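Local structure of TRAP dicarboxylate transporter, DctP subunit (Sulfurospirillum deleyianum, 4OVS) at residues D144-K155 and Q223-L234; G165-L176 and G202-P210. The protein probably serves as the periplasmic solute-binding component of a TRAP transporter, capturing dicarboxylates such as the succinate with which it was crystallised. One frame throughout, in Å; residues are numbered along the deposited sequence.

Contact 1: residues D144-K155 and Q223-L234; sequences DAGFKHLSSNKK and QTDLTLSNHGYL
A chi1 of 175° turns the Y233 ring away from its own backbone N, and its edge, led by CD1, comes down on the face of the F147 ring, whose CG is anti to the carbonyl carbon (chi1 -73°). The result is a T-shaped pair with centroids 5.4 Å apart and planes at 74°. Beyond it, Y233 OH points at D144 OD1, near the plane of the phenol ring, at a modelled 2.3 Å, a separation too short to be taken at face value. This antiparallel pairing is a worked example of strands that part and rejoin. At one end A145 N and G146 N both bond to L234 O, a classic beta bulge; at the other, T224 and D225 share S152 O in a second bulge. Between them the residues from L228 to G232 are gripped piecemeal: S229 OG accepts from L150 N, and G232 O from K148 N at 2.8 Å. L228 CD2 sits over one face of the H149 ring, 4.2 Å from its centroid. Farther along, S151 OG donates to a lone pair of Q223 OE1 at 2.6 Å, in the amide plane. A water joins K148 NZ to Y233 O, while NZ also forms a salt bridge with E208. The A145-L234 end lies beside the succinate site, the L234 side chain about 4 Å from the bound succinate. Helix 174-181 packs on K148 and L150, helix 211-216 receives H149, S151 and L226, and strand 293-295 meets D225, T227 and L228.

Contact 2: residues G165-L176 and G202-P210; sequences GQKFRIMSSHVL and GVVDGAENP
K167 is held by its backbone at both polar ends: K167 N donates to D205 OD2 at 2.9 Å, and K167 O accepts from both D205 N and G206 N. The carboxylate oxygen is met on its anti side, 34° out of plane. One residue further, R169 N bonds to G206 O at 3.1 Å, completing the single bridge between F168 and G206. With an alanine in place of D205, K167 N would probably lose its side-chain acceptor and K154, which forms a salt bridge with OD1, its carboxylate mate. Waters extend the junction where the strands diverge: one links R169 O to E208 N, another R169 NH1 to N209 ND2, and a third M171 N to E208 OE2. Around this polar seam, F168 CD1 lies 3.3 Å from G206 C, where a side chain on the glycine would collide with the ring. V204 CG1 packs by R169 N at 3.8 Å, and both methyls of L176 approach E208 OE2, whose carboxylate is also bound by K148 and H231. Such chemistry is consistent with a backbone held in place around R169, a succinate-binding residue whose NH1 bonds to the bound succinate while NE is held by L190 O.

Followed from the N terminus, the chain reaches strand 137-152 after earlier strands and helices, then runs through 165-176 and the helices and strand that follow, returning at 202-210 to close the shorter loop of contact 2. Only later does 223-234 come back to 144-155, so contact 1 closes a longer loop that encloses the other without crossing it. The general principle is that one strand can be shared: 206-209 pairs with 137-152 in the large mixed sheet, through H149 N and N209 O among others, and also bridges to 167-170, which belongs to a two-stranded parallel sheet with 186-189. S152 OG and Q166 OE1, probably hydrogen-bonded, tie the first segments of the two contacts directly.

Contact 1: residues D144-K155 and Q223-L234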
loop_
_atom_site.group_PDB
_atom_site.type_symbol
_atom_site.label_atom_id
_atom_site.label_comp_id
_atom_site.label_asym_id
_atom_site.label_seq_id
_atom_site.Cartn_x
_atom_site.Cartn_y
_atom_site.Cartn_z
ATOM N N ASP A 144 5.461 4.502 3.658
ATOM C CA ASP A 144 5.971 4.011 2.371
ATOM C C ASP A 144 5.889 2.465 2.366
ATOM O O ASP A 144 6.167 1.847 3.390
ATOM C CB ASP A 144 7.468 4.354 2.275
ATOM C CG ASP A 144 8.089 3.980 0.959
ATOM O OD1 ASP A 144 7.377 3.697 -0.028
ATOM O OD2 ASP A 144 9.350 3.997 0.892
ATOM N N ALA A 145 5.498 1.886 1.245
ATOM C CA ALA A 145 5.727 0.464 1.005
ATOM C C ALA A 145 6.787 0.341 -0.052
ATOM O O ALA A 145 7.901 0.028 0.270
ATOM C CB ALA A 145 4.421 -0.310 0.605
ATOM N N GLY A 146 6.419 0.585 -1.315
ATOM C CA GLY A 146 7.366 0.632 -2.384
ATOM C C GLY A 146 6.673 0.579 -3.727
ATOM O O GLY A 146 5.453 0.508 -3.817
ATOM N N PHE A 147 7.477 0.605 -4.780
ATOM C CA PHE A 147 6.969 0.428 -6.116
ATOM C C PHE A 147 6.556 -1.029 -6.346
ATOM O O PHE A 147 7.079 -1.941 -5.720
ATOM C CB PHE A 147 8.016 0.870 -7.134
ATOM C CG PHE A 147 8.177 2.352 -7.210
ATOM C CD1 PHE A 147 7.372 3.114 -8.052
ATOM C CD2 PHE A 147 9.099 2.986 -6.424
ATOM C CE1 PHE A 147 7.511 4.460 -8.110
ATOM C CE2 PHE A 147 9.234 4.337 -6.482
ATOM C CZ PHE A 147 8.440 5.077 -7.336
ATOM N N LYS A 148 5.617 -1.211 -7.264
ATOM C CA LYS A 148 4.904 -2.463 -7.446
ATOM C C LYS A 148 5.495 -3.249 -8.622
ATOM O O LYS A 148 6.007 -2.651 -9.576
ATOM C CB LYS A 148 3.429 -2.188 -7.723
ATOM C CG LYS A 148 2.645 -1.607 -6.562
ATOM C CD LYS A 148 1.153 -1.526 -6.897
ATOM C CE LYS A 148 0.931 -0.637 -8.115
ATOM N NZ LYS A 148 -0.489 -0.252 -8.294
ATOM N N HIS A 149 5.365 -4.582 -8.573
ATOM C CA HIS A 149 5.942 -5.465 -9.604
ATOM C C HIS A 149 4.961 -6.528 -10.024
ATOM O O HIS A 149 4.224 -7.047 -9.197
ATOM C CB HIS A 149 7.174 -6.156 -9.047
ATOM C CG HIS A 149 8.160 -5.210 -8.480
ATOM N ND1 HIS A 149 8.890 -4.353 -9.270
ATOM C CD2 HIS A 149 8.498 -4.930 -7.200
ATOM C CE1 HIS A 149 9.639 -3.586 -8.500
ATOM N NE2 HIS A 149 9.431 -3.924 -7.242
ATOM N N LEU A 150 4.948 -6.842 -11.312
ATOM C CA LEU A 150 4.034 -7.807 -11.839
ATOM C C LEU A 150 4.583 -9.238 -11.708
ATOM O O LEU A 150 5.758 -9.496 -12.011
ATOM C CB LEU A 150 3.803 -7.517 -13.326
ATOM C CG LEU A 150 3.017 -6.303 -13.771
ATOM C CD1 LEU A 150 3.054 -6.202 -15.283
ATOM C CD2 LEU A 150 1.598 -6.396 -13.284
ATOM N N SER A 151 3.730 -10.169 -11.301
ATOM C CA SER A 151 4.097 -11.579 -11.279
ATOM C C SER A 151 2.980 -12.387 -11.870
ATOM O O SER A 151 1.851 -11.916 -11.974
ATOM C CB SER A 151 4.321 -12.051 -9.841
ATOM O OG SER A 151 3.139 -11.897 -9.086
ATOM N N SER A 152 3.276 -13.637 -12.216
ATOM C CA SER A 152 2.284 -14.499 -12.820
ATOM C C SER A 152 2.622 -15.951 -12.584
ATOM O O SER A 152 3.776 -16.292 -12.269
ATOM C CB SER A 152 2.243 -14.252 -14.329
ATOM O OG SER A 152 1.355 -15.133 -14.992
ATOM N N ASN A 153 1.603 -16.796 -12.743
ATOM C CA ASN A 153 1.754 -18.255 -12.812
ATOM C C ASN A 153 1.628 -18.782 -14.225
ATOM O O ASN A 153 1.794 -19.964 -14.455
ATOM C CB ASN A 153 0.647 -18.950 -12.033
ATOM C CG ASN A 153 1.055 -19.300 -10.646
ATOM O OD1 ASN A 153 2.228 -19.551 -10.373
ATOM N ND2 ASN A 153 0.087 -19.332 -9.747
ATOM N N LYS A 154 1.288 -17.923 -15.167
ATOM C CA LYS A 154 0.998 -18.397 -16.519
ATOM C C LYS A 154 2.242 -18.354 -17.409
ATOM O O LYS A 154 2.633 -19.370 -17.966
ATOM C CB LYS A 154 -0.148 -17.598 -17.129
ATOM C CG LYS A 154 -1.356 -18.441 -17.529
ATOM C CD LYS A 154 -2.361 -17.602 -18.340
ATOM C CE LYS A 154 -3.681 -18.334 -18.630
ATOM N NZ LYS A 154 -4.311 -18.918 -17.400
ATOM N N LYS A 155 2.881 -17.192 -17.516
ATOM C CA LYS A 155 4.079 -17.036 -18.339
ATOM C C LYS A 155 4.844 -15.761 -18.004
ATOM O O LYS A 155 4.359 -14.939 -17.225
ATOM C CB LYS A 155 3.688 -17.008 -19.810
ATOM C CG LYS A 155 2.498 -16.127 -20.086
ATOM C CD LYS A 155 2.215 -16.043 -21.568
ATOM C CE LYS A 155 0.902 -15.348 -21.832
ATOM N NZ LYS A 155 0.883 -14.792 -23.211
ATOM N N GLN A 223 3.943 -18.180 -7.334
ATOM C CA GLN A 223 4.112 -17.525 -8.652
ATOM C C GLN A 223 5.398 -18.023 -9.312
ATOM O O GLN A 223 6.405 -18.186 -8.624
ATOM C CB GLN A 223 4.233 -16.006 -8.467
ATOM C CG GLN A 223 3.027 -15.329 -7.926
ATOM C CD GLN A 223 1.936 -15.161 -8.983
ATOM O OE1 GLN A 223 1.649 -14.062 -9.420
ATOM N NE2 GLN A 223 1.293 -16.235 -9.338
ATOM N N THR A 224 5.372 -18.254 -10.628
ATOM C CA THR A 224 6.490 -18.847 -11.353
ATOM C C THR A 224 7.368 -17.761 -12.013
ATOM O O THR A 224 8.536 -18.026 -12.356
ATOM C CB THR A 224 5.999 -19.831 -12.422
ATOM O OG1 THR A 224 5.171 -19.155 -13.373
ATOM C CG2 THR A 224 5.171 -20.912 -11.788
ATOM N N ASP A 225 6.820 -16.547 -12.144
ATOM C CA ASP A 225 7.516 -15.438 -12.794
ATOM C C ASP A 225 7.247 -14.092 -12.145
ATOM O O ASP A 225 6.090 -13.723 -11.940
ATOM C CB ASP A 225 7.131 -15.364 -14.278
ATOM C CG ASP A 225 7.606 -16.595 -15.067
ATOM O OD1 ASP A 225 6.845 -17.565 -15.143
ATOM O OD2 ASP A 225 8.745 -16.593 -15.599
ATOM N N LEU A 226 8.332 -13.366 -11.853
ATOM C CA LEU A 226 8.298 -12.007 -11.318
ATOM C C LEU A 226 9.026 -11.035 -12.234
ATOM O O LEU A 226 10.179 -11.265 -12.614
ATOM C CB LEU A 226 8.953 -11.948 -9.925
ATOM C CG LEU A 226 9.110 -10.552 -9.312
ATOM C CD1 LEU A 226 7.805 -9.956 -8.920
ATOM C CD2 LEU A 226 10.023 -10.601 -8.079
ATOM N N THR A 227 8.363 -9.934 -12.573
ATOM C CA THR A 227 8.970 -8.910 -13.411
ATOM C C THR A 227 9.149 -7.620 -12.644
ATOM O O THR A 227 8.198 -7.069 -12.085
ATOM C CB THR A 227 8.125 -8.666 -14.683
ATOM O OG1 THR A 227 8.130 -9.850 -15.467
ATOM C CG2 THR A 227 8.687 -7.563 -15.511
ATOM N N LEU A 228 10.382 -7.133 -12.600
ATOM C CA LEU A 228 10.668 -5.895 -11.860
ATOM C C LEU A 228 10.222 -4.684 -12.693
ATOM O O LEU A 228 11.013 -3.950 -13.270
ATOM C CB LEU A 228 12.138 -5.835 -11.444
ATOM C CG LEU A 228 12.596 -7.018 -10.576
ATOM C CD1 LEU A 228 14.054 -6.962 -10.260
ATOM C CD2 LEU A 228 11.856 -7.120 -9.299
ATOM N N SER A 229 8.912 -4.520 -12.756
ATOM C CA SER A 229 8.276 -3.519 -13.607
ATOM C C SER A 229 8.192 -2.124 -12.991
ATOM O O SER A 229 8.185 -1.137 -13.699
ATOM C CB SER A 229 6.877 -3.994 -13.965
ATOM O OG SER A 229 6.164 -4.370 -12.813
ATOM N N ASN A 230 8.111 -2.027 -11.675
ATOM C CA ASN A 230 8.094 -0.709 -11.068
ATOM C C ASN A 230 7.037 0.181 -11.681
ATOM O O ASN A 230 7.232 1.354 -11.836
ATOM C CB ASN A 230 9.463 -0.045 -11.240
ATOM C CG ASN A 230 10.506 -0.670 -10.374
ATOM O OD1 ASN A 230 10.479 -0.531 -9.164
ATOM N ND2 ASN A 230 11.429 -1.388 -10.985
ATOM N N HIS A 231 5.884 -0.377 -11.993
ATOM C CA HIS A 231 4.991 0.310 -12.904
ATOM C C HIS A 231 4.006 1.212 -12.165
ATOM O O HIS A 231 3.392 2.067 -12.774
ATOM C CB HIS A 231 4.270 -0.729 -13.740
ATOM C CG HIS A 231 3.424 -1.627 -12.919
ATOM N ND1 HIS A 231 3.905 -2.779 -12.337
ATOM C CD2 HIS A 231 2.149 -1.491 -12.497
ATOM C CE1 HIS A 231 2.940 -3.345 -11.633
ATOM N NE2 HIS A 231 1.869 -2.576 -11.708
ATOM N N GLY A 232 3.851 1.028 -10.855
ATOM C CA GLY A 232 3.018 1.917 -10.045
ATOM C C GLY A 232 3.496 1.908 -8.594
ATOM O O GLY A 232 4.386 1.115 -8.244
ATOM N N TYR A 233 2.916 2.754 -7.741
ATOM C CA TYR A 233 3.429 2.914 -6.365
ATOM C C TYR A 233 2.359 2.511 -5.345
ATOM O O TYR A 233 1.190 2.678 -5.593
ATOM C CB TYR A 233 3.928 4.373 -6.104
ATOM C CG TYR A 233 4.335 4.535 -4.666
ATOM C CD1 TYR A 233 5.581 4.101 -4.223
ATOM C CD2 TYR A 233 3.449 5.037 -3.729
ATOM C CE1 TYR A 233 5.945 4.174 -2.856
ATOM C CE2 TYR A 233 3.821 5.156 -2.370
ATOM C CZ TYR A 233 5.072 4.706 -1.953
ATOM O OH TYR A 233 5.410 4.755 -0.606
ATOM N N LEU A 234 2.782 1.991 -4.196
ATOM C CA LEU A 234 1.884 1.614 -3.125
ATOM C C LEU A 234 2.432 2.195 -1.819
ATOM O O LEU A 234 3.600 1.969 -1.447
ATOM C CB LEU A 234 1.756 0.097 -3.037
ATOM C CG LEU A 234 0.546 -0.500 -2.288
ATOM C CD1 LEU A 234 0.387 -1.991 -2.661
ATOM C CD2 LEU A 234 0.713 -0.406 -0.780
HETATM O O HOH W 1 -1.131 1.245 -6.101
HETATM O O HOH W 2 11.496 -1.902 -6.511
#

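Contact 2: residues G165-L176 and G202-P210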
loop_
_atom_site.group_PDB
_atom_site.type_symbol
_atom_site.label_atom_id
_atom_site.label_comp_id
_atom_site.label_asym_id
_atom_site.label_seq_id
_atom_site.Cartn_x
_atom_site.Cartn_y
_atom_site.Cartn_z
ATOM N N GLY A 165 -5.165 -11.430 -21.557
ATOM C CA GLY A 165 -5.836 -12.709 -21.412
ATOM C C GLY A 165 -5.640 -13.305 -20.036
ATOM O O GLY A 165 -6.183 -14.363 -19.732
ATOM N N GLN A 166 -4.870 -12.622 -19.200
ATOM C CA GLN A 166 -4.593 -13.104 -17.855
ATOM C C GLN A 166 -5.457 -12.414 -16.788
ATOM O O GLN A 166 -5.754 -11.221 -16.880
ATOM C CB GLN A 166 -3.115 -12.905 -17.513
ATOM C CG GLN A 166 -2.151 -13.772 -18.320
ATOM C CD GLN A 166 -0.766 -13.807 -17.696
ATOM O OE1 GLN A 166 -0.614 -14.036 -16.492
ATOM N NE2 GLN A 166 0.250 -13.560 -18.508
ATOM N N LYS A 167 -5.854 -13.183 -15.779
ATOM C CA LYS A 167 -6.594 -12.656 -14.640
ATOM C C LYS A 167 -5.638 -12.150 -13.552
ATOM O O LYS A 167 -4.730 -12.870 -13.111
ATOM C CB LYS A 167 -7.501 -13.729 -14.040
ATOM C CG LYS A 167 -8.675 -14.165 -14.906
ATOM C CD LYS A 167 -9.803 -14.706 -14.014
ATOM C CE LYS A 167 -11.064 -15.095 -14.787
ATOM N NZ LYS A 167 -12.307 -14.626 -14.075
ATOM N N PHE A 168 -5.845 -10.917 -13.107
ATOM C CA PHE A 168 -5.006 -10.349 -12.066
ATOM C C PHE A 168 -5.842 -9.931 -10.884
ATOM O O PHE A 168 -6.891 -9.309 -11.050
ATOM C CB PHE A 168 -4.252 -9.129 -12.601
ATOM C CG PHE A 168 -3.050 -9.466 -13.452
ATOM C CD1 PHE A 168 -1.792 -9.605 -12.872
ATOM C CD2 PHE A 168 -3.162 -9.593 -14.819
ATOM C CE1 PHE A 168 -0.691 -9.896 -13.626
ATOM C CE2 PHE A 168 -2.050 -9.892 -15.591
ATOM C CZ PHE A 168 -0.810 -10.040 -14.986
ATOM N N ARG A 169 -5.403 -10.276 -9.678
ATOM C CA ARG A 169 -5.950 -9.629 -8.488
ATOM C C ARG A 169 -5.570 -8.139 -8.475
ATOM O O ARG A 169 -4.447 -7.785 -8.820
ATOM C CB ARG A 169 -5.396 -10.294 -7.223
ATOM C CG ARG A 169 -6.018 -9.795 -5.916
ATOM C CD ARG A 169 -5.146 -8.730 -5.302
ATOM N NE ARG A 169 -5.757 -8.059 -4.161
ATOM C CZ ARG A 169 -5.072 -7.302 -3.304
ATOM N NH1 ARG A 169 -3.757 -7.172 -3.460
ATOM N NH2 ARG A 169 -5.698 -6.675 -2.290
ATOM N N ILE A 170 -6.503 -7.281 -8.077
ATOM C CA ILE A 170 -6.199 -5.877 -7.770
ATOM C C ILE A 170 -6.842 -5.458 -6.459
ATOM O O ILE A 170 -7.800 -6.075 -5.995
ATOM C CB ILE A 170 -6.755 -4.921 -8.813
ATOM C CG1 ILE A 170 -8.247 -5.176 -9.022
ATOM C CG2 ILE A 170 -6.010 -5.085 -10.110
ATOM C CD1 ILE A 170 -8.925 -4.087 -9.875
HETATM N N MSE A 171 -6.325 -4.395 -5.877
HETATM C CA MSE A 171 -7.040 -3.673 -4.837
HETATM C C MSE A 171 -8.200 -2.903 -5.477
HETATM O O MSE A 171 -8.248 -2.748 -6.717
HETATM C CB MSE A 171 -6.098 -2.709 -4.151
HETATM C CG MSE A 171 -4.887 -3.358 -3.455
HETATM SE SE MSE A 171 -3.565 -1.950 -2.886
HETATM C CE MSE A 171 -2.921 -1.395 -4.645
ATOM N N SER A 172 -9.113 -2.403 -4.642
ATOM C CA SER A 172 -10.374 -1.864 -5.144
ATOM C C SER A 172 -10.227 -0.442 -5.606
ATOM O O SER A 172 -10.471 0.483 -4.851
ATOM C CB SER A 172 -11.455 -1.879 -4.074
ATOM O OG SER A 172 -12.701 -1.493 -4.655
ATOM N N SER A 173 -9.861 -0.274 -6.864
ATOM C CA SER A 173 -9.566 1.030 -7.393
ATOM C C SER A 173 -9.854 1.068 -8.869
ATOM O O SER A 173 -9.340 0.239 -9.617
ATOM C CB SER A 173 -8.085 1.326 -7.195
ATOM O OG SER A 173 -7.709 2.468 -7.955
ATOM N N HIS A 174 -10.647 2.039 -9.308
ATOM C CA HIS A 174 -10.979 2.141 -10.727
ATOM C C HIS A 174 -9.741 2.393 -11.568
ATOM O O HIS A 174 -9.666 1.946 -12.703
ATOM C CB HIS A 174 -12.045 3.206 -10.985
ATOM C CG HIS A 174 -13.336 2.923 -10.288
ATOM N ND1 HIS A 174 -14.010 3.872 -9.550
ATOM C CD2 HIS A 174 -14.075 1.790 -10.212
ATOM C CE1 HIS A 174 -15.113 3.340 -9.055
ATOM N NE2 HIS A 174 -15.174 2.077 -9.439
ATOM N N VAL A 175 -8.728 3.035 -11.005
ATOM C CA VAL A 175 -7.522 3.284 -11.792
ATOM C C VAL A 175 -6.796 1.977 -12.110
ATOM O O VAL A 175 -6.373 1.738 -13.248
ATOM C CB VAL A 175 -6.570 4.253 -11.091
ATOM C CG1 VAL A 175 -5.122 3.981 -11.524
ATOM C CG2 VAL A 175 -7.002 5.718 -11.353
ATOM N N LEU A 176 -6.646 1.122 -11.105
ATOM C CA LEU A 176 -6.028 -0.195 -11.328
ATOM C C LEU A 176 -6.816 -1.085 -12.267
ATOM O O LEU A 176 -6.217 -1.861 -13.004
ATOM C CB LEU A 176 -5.841 -0.926 -10.024
ATOM C CG LEU A 176 -5.019 -0.169 -8.995
ATOM C CD1 LEU A 176 -4.967 -0.989 -7.737
ATOM C CD2 LEU A 176 -3.610 0.178 -9.479
ATOM N N GLY A 202 -5.376 -20.984 -8.509
ATOM C CA GLY A 202 -5.625 -20.585 -9.888
ATOM C C GLY A 202 -6.775 -19.636 -10.124
ATOM O O GLY A 202 -7.168 -19.398 -11.275
ATOM N N VAL A 203 -7.335 -19.078 -9.055
ATOM C CA VAL A 203 -8.475 -18.174 -9.223
ATOM C C VAL A 203 -8.076 -16.950 -10.039
ATOM O O VAL A 203 -8.893 -16.428 -10.791
ATOM C CB VAL A 203 -9.065 -17.715 -7.878
ATOM C CG1 VAL A 203 -10.106 -16.593 -8.080
ATOM C CG2 VAL A 203 -9.668 -18.894 -7.153
ATOM N N VAL A 204 -6.830 -16.498 -9.866
ATOM C CA VAL A 204 -6.210 -15.488 -10.733
ATOM C C VAL A 204 -4.832 -16.005 -11.193
ATOM O O VAL A 204 -4.251 -16.891 -10.541
ATOM C CB VAL A 204 -6.052 -14.134 -10.050
ATOM C CG1 VAL A 204 -7.403 -13.490 -9.762
ATOM C CG2 VAL A 204 -5.245 -14.262 -8.779
ATOM N N ASP A 205 -4.325 -15.475 -12.310
ATOM C CA ASP A 205 -3.017 -15.863 -12.825
ATOM C C ASP A 205 -1.883 -15.102 -12.150
ATOM O O ASP A 205 -0.849 -15.674 -11.835
ATOM C CB ASP A 205 -2.948 -15.635 -14.333
ATOM C CG ASP A 205 -4.002 -16.404 -15.081
ATOM O OD1 ASP A 205 -4.191 -17.622 -14.807
ATOM O OD2 ASP A 205 -4.640 -15.786 -15.949
ATOM N N GLY A 206 -2.084 -13.803 -11.928
ATOM C CA GLY A 206 -1.044 -12.965 -11.360
ATOM C C GLY A 206 -1.524 -11.835 -10.452
ATOM O O GLY A 206 -2.687 -11.765 -10.086
ATOM N N ALA A 207 -0.587 -10.970 -10.071
ATOM C CA ALA A 207 -0.859 -9.858 -9.190
ATOM C C ALA A 207 0.218 -8.780 -9.360
ATOM O O ALA A 207 1.183 -8.963 -10.107
ATOM C CB ALA A 207 -0.918 -10.347 -7.731
ATOM N N GLU A 208 0.056 -7.658 -8.664
ATOM C CA GLU A 208 1.076 -6.615 -8.599
ATOM C C GLU A 208 1.326 -6.314 -7.128
ATOM O O GLU A 208 0.383 -6.129 -6.369
ATOM C CB GLU A 208 0.599 -5.375 -9.324
ATOM C CG GLU A 208 -0.800 -4.904 -8.917
ATOM C CD GLU A 208 -1.118 -3.424 -9.343
ATOM O OE1 GLU A 208 -0.487 -2.887 -10.275
ATOM O OE2 GLU A 208 -1.993 -2.802 -8.723
ATOM N N ASN A 209 2.590 -6.320 -6.721
ATOM C CA ASN A 209 2.951 -6.103 -5.329
ATOM C C ASN A 209 4.288 -5.419 -5.180
ATOM O O ASN A 209 5.162 -5.562 -6.024
ATOM C CB ASN A 209 3.060 -7.411 -4.568
ATOM C CG ASN A 209 1.755 -8.167 -4.519
ATOM O OD1 ASN A 209 1.501 -9.013 -5.362
ATOM N ND2 ASN A 209 0.907 -7.820 -3.591
ATOM N N PRO A 210 4.455 -4.686 -4.075
ATOM C CA PRO A 210 5.783 -4.282 -3.689
ATOM C C PRO A 210 6.528 -5.522 -3.176
ATOM O O PRO A 210 5.874 -6.480 -2.822
ATOM C CB PRO A 210 5.526 -3.262 -2.594
ATOM C CG PRO A 210 4.216 -3.611 -2.058
ATOM C CD PRO A 210 3.430 -4.202 -3.139
HETATM O O HOH W 3 -1.656 -8.455 -4.822
HETATM O O HOH W 4 -2.349 -7.146 -7.171
HETATM O O HOH W 5 -3.406 -4.299 -6.674
#